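Local atomic coordinates of extracellular solute-binding protein family 5 (Brucella melitensis, PDB entry 4ONY), a protein that probably binds peptides or related solutes in the periplasm and delivers them to an ABC transporter for import. Residues T54-L58 against V221-I227. Sequence-based numbering, arbitrary orientation.
With P4G (1-ethoxy-2-(2-ethoxyethoxy)ethane), chain D.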
ATOM      1  N   THR A  54       2.427  20.456  -2.910  1.00 16.92           N
ATOM      2  CA  THR A  54       3.376  21.347  -3.551  1.00 17.52           C
ATOM      3  C   THR A  54       4.693  20.614  -3.873  1.00 17.19           C
ATOM      4  O   THR A  54       4.882  19.482  -3.454  1.00 17.51           O
ATOM      5  CB  THR A  54       3.653  22.570  -2.668  1.00 17.94           C
ATOM      6  OG1 THR A  54       4.359  23.577  -3.409  1.00 18.75           O
ATOM      7  CG2 THR A  54       4.453  22.185  -1.395  1.00 18.46           C
ATOM      8  N   PHE A  55       5.578  21.267  -4.619  1.00 16.97           N
ATOM      9  CA  PHE A  55       6.882  20.738  -4.860  1.00 17.17           C
ATOM     10  C   PHE A  55       7.803  21.874  -5.171  1.00 17.94           C
ATOM     11  O   PHE A  55       7.369  22.881  -5.670  1.00 18.12           O
ATOM     12  CB  PHE A  55       6.855  19.741  -6.036  1.00 16.37           C
ATOM     13  CG  PHE A  55       6.887  20.387  -7.376  1.00 16.21           C
ATOM     14  CD1 PHE A  55       5.728  20.838  -7.968  1.00 16.07           C
ATOM     15  CD2 PHE A  55       8.092  20.580  -8.024  1.00 16.14           C
ATOM     16  CE1 PHE A  55       5.767  21.473  -9.186  1.00 16.49           C
ATOM     17  CE2 PHE A  55       8.135  21.219  -9.223  1.00 16.99           C
ATOM     18  CZ  PHE A  55       6.962  21.642  -9.828  1.00 16.90           C
ATOM     19  N   ASP A  56       9.087  21.681  -4.912  1.00 19.27           N
ATOM     20  CA  ASP A  56      10.095  22.651  -5.279  1.00 21.00           C
ATOM     21  C   ASP A  56      11.430  22.024  -5.694  1.00 20.63           C
ATOM     22  O   ASP A  56      12.427  22.718  -5.740  1.00 21.43           O
ATOM     23  CB  ASP A  56      10.339  23.605  -4.108  1.00 23.18           C
ATOM     24  CG  ASP A  56      10.819  22.902  -2.868  1.00 23.99           C
ATOM     25  OD1 ASP A  56      11.117  21.684  -2.854  1.00 23.53           O
ATOM     26  OD2 ASP A  56      10.869  23.615  -1.845  1.00 32.04           O
ATOM     27  N   SER A  57      11.471  20.730  -5.969  1.00 18.95           N
ATOM     28  CA  SER A  57      12.726  20.093  -6.317  1.00 18.25           C
ATOM     29  C   SER A  57      12.487  18.830  -7.128  1.00 17.42           C
ATOM     30  O   SER A  57      11.378  18.294  -7.121  1.00 17.37           O
ATOM     31  CB  SER A  57      13.572  19.768  -5.070  1.00 18.29           C
ATOM     32  OG  SER A  57      14.891  19.320  -5.424  1.00 17.64           O
ATOM     33  N   LEU A  58      13.530  18.364  -7.824  1.00 16.34           N
ATOM     34  CA  LEU A  58      13.409  17.292  -8.785  1.00 16.16           C
ATOM     35  C   LEU A  58      14.382  16.122  -8.589  1.00 16.21           C
ATOM     36  O   LEU A  58      14.717  15.430  -9.567  1.00 16.88           O
ATOM     37  CB  LEU A  58      13.582  17.820 -10.207  1.00 16.04           C
ATOM     38  CG  LEU A  58      12.685  18.965 -10.641  1.00 16.43           C
ATOM     39  CD1 LEU A  58      13.099  19.474 -12.035  1.00 16.97           C
ATOM     40  CD2 LEU A  58      11.237  18.568 -10.620  1.00 15.75           C
ATOM     41  N   VAL A 221       8.679  23.323 -15.656  1.00 23.20           N
ATOM     42  CA  VAL A 221       8.561  23.260 -14.236  1.00 24.36           C
ATOM     43  C   VAL A 221       8.132  24.611 -13.696  1.00 23.43           C
ATOM     44  O   VAL A 221       8.809  25.612 -13.935  1.00 22.47           O
ATOM     45  CB  VAL A 221       9.922  22.882 -13.645  1.00 27.20           C
ATOM     46  CG1 VAL A 221       9.750  22.549 -12.204  1.00 28.90           C
ATOM     47  CG2 VAL A 221      10.512  21.674 -14.369  1.00 29.44           C
ATOM     48  N   GLN A 222       6.983  24.642 -13.017  1.00 22.62           N
ATOM     49  CA  GLN A 222       6.465  25.846 -12.331  1.00 22.30           C
ATOM     50  C   GLN A 222       6.271  25.409 -10.867  1.00 21.15           C
ATOM     51  O   GLN A 222       5.266  24.792 -10.516  1.00 19.60           O
ATOM     52  CB  GLN A 222       5.157  26.323 -12.963  1.00 23.83           C
ATOM     53  CG  GLN A 222       5.330  26.770 -14.414  1.00 25.98           C
ATOM     54  CD  GLN A 222       4.022  26.814 -15.190  1.00 26.75           C
ATOM     55  OE1 GLN A 222       3.533  25.806 -15.684  1.00 26.26           O
ATOM     56  NE2 GLN A 222       3.462  28.004 -15.310  1.00 27.94           N
ATOM     57  N   PRO A 223       7.281  25.666 -10.037  1.00 20.03           N
ATOM     58  CA  PRO A 223       7.324  25.158  -8.673  1.00 19.49           C
ATOM     59  C   PRO A 223       6.082  25.587  -7.875  1.00 19.10           C
ATOM     60  O   PRO A 223       5.678  26.718  -7.963  1.00 20.39           O
ATOM     61  CB  PRO A 223       8.582  25.791  -8.073  1.00 19.72           C
ATOM     62  CG  PRO A 223       9.270  26.510  -9.164  1.00 20.68           C
ATOM     63  CD  PRO A 223       8.453  26.485 -10.408  1.00 20.49           C
ATOM     64  N   GLY A 224       5.487  24.661  -7.148  1.00 18.51           N
ATOM     65  CA  GLY A 224       4.276  24.876  -6.399  1.00 18.13           C
ATOM     66  C   GLY A 224       3.021  24.844  -7.239  1.00 18.61           C
ATOM     67  O   GLY A 224       1.935  25.019  -6.696  1.00 18.43           O
ATOM     68  N   GLN A 225       3.150  24.618  -8.554  1.00 18.43           N
ATOM     69  CA  GLN A 225       2.046  24.766  -9.496  1.00 19.29           C
ATOM     70  C   GLN A 225       1.854  23.620 -10.512  1.00 18.82           C
ATOM     71  O   GLN A 225       0.732  23.109 -10.644  1.00 18.01           O
ATOM     72  CB  GLN A 225       2.190  26.060 -10.255  1.00 20.94           C
ATOM     73  CG  GLN A 225       2.180  27.275  -9.335  1.00 23.16           C
ATOM     74  CD  GLN A 225       2.081  28.563 -10.145  1.00 25.78           C
ATOM     75  OE1 GLN A 225       3.010  28.948 -10.840  1.00 28.10           O
ATOM     76  NE2 GLN A 225       0.943  29.205 -10.076  1.00 27.08           N
ATOM     77  N   ARG A 226       2.912  23.239 -11.215  1.00 18.44           N
ATOM     78  CA  ARG A 226       2.786  22.343 -12.351  1.00 18.94           C
ATOM     79  C   ARG A 226       4.122  21.825 -12.833  1.00 17.74           C
ATOM     80  O   ARG A 226       5.101  22.580 -12.909  1.00 17.51           O
ATOM     81  CB  ARG A 226       2.126  23.103 -13.524  1.00 21.04           C
ATOM     82  CG  ARG A 226       1.887  22.257 -14.778  1.00 22.70           C
ATOM     83  CD  ARG A 226       1.441  23.126 -15.951  1.00 24.18           C
ATOM     84  NE  ARG A 226       0.108  23.675 -15.754  1.00 25.23           N
ATOM     85  CZ  ARG A 226      -0.181  24.972 -15.587  1.00 27.95           C
ATOM     86  NH1 ARG A 226       0.762  25.906 -15.567  1.00 28.26           N
ATOM     87  NH2 ARG A 226      -1.458  25.335 -15.456  1.00 28.70           N
ATOM     88  N   ILE A 227       4.158  20.532 -13.125  1.00 16.32           N
ATOM     89  CA  ILE A 227       5.260  19.907 -13.873  1.00 15.99           C
ATOM     90  C   ILE A 227       4.684  19.276 -15.172  1.00 15.56           C
ATOM     91  O   ILE A 227       3.666  18.654 -15.144  1.00 15.09           O
ATOM     92  CB  ILE A 227       6.058  18.883 -13.033  1.00 15.68           C
ATOM     93  CG1 ILE A 227       7.215  18.322 -13.838  1.00 16.42           C
ATOM     94  CG2 ILE A 227       5.209  17.691 -12.551  1.00 15.29           C
ATOM     95  CD1 ILE A 227       8.275  17.624 -12.997  1.00 16.28           C
TER
HETATM   96  C8  P4G D 602      -0.758  28.958 -15.942  1.00 45.81           C
HETATM   97  C7  P4G D 602       0.191  29.006 -14.744  1.00 47.20           C
HETATM   98  O4  P4G D 602      -0.379  28.865 -13.404  1.00 49.67           O
HETATM   99  C6  P4G D 602      -1.525  28.032 -13.127  1.00 49.14           C
HETATM  100  C5  P4G D 602      -1.187  26.898 -12.142  1.00 48.45           C
HETATM  101  O3  P4G D 602      -2.343  26.061 -11.943  1.00 44.96           O
HETATM  102  C4  P4G D 602      -2.301  25.253 -10.790  1.00 39.51           C
HETATM  103  C3  P4G D 602      -3.704  25.210 -10.215  1.00 39.91           C
HETATM  104  O2  P4G D 602      -3.857  26.144  -9.145  1.00 42.13           O
HETATM  105  C2  P4G D 602      -5.236  26.410  -8.812  1.00 40.72           C
HETATM  106  C1  P4G D 602      -5.813  27.718  -9.326  1.00 39.20           C
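The bump in this contact is the ring of F55, and the hollow lies at the end of a hairpin, walled by V221 and I227 and capped by P223 at the turn. P223 CA lies over one face of the ring in a CH-pi contact, 4.2 Å from its centroid. At the ring edge, F55 CE2 meets V221 CG1 at 3.6 Å and F55 CZ meets R226 O at 3.7 Å. A flat, wide aromatic suits a hollow floored largely by backbone. L58 extends the apolar patch: its CD1 lies 4.1 Å from V221 CG2 and its CD2 3.9 Å from I227 CD1, so branched side chains mesh beside the ring. A bent hydrogen bond from G224 N to F55 O (3.0 Å) ties the loop to the turn, and T54 OG1 lies 3.3 Å from G224 CA. Glycine suits the second central position of this type II turn, where phi is 79°. Q222, Q225 and R226 leave the opposite side of the hairpin and border P4G; R226 NH1 donates to Q222 OE1 (2.8 Å), and R226 also salt-bridges E255. Q225 N and R226 N both hydrogen-bond to Q222 O (2.9 Å each). The arrangement is a beta hairpin of edge strand 216-222 and its neighbour 226-231, closed by a type II turn with a classic bulge beside it.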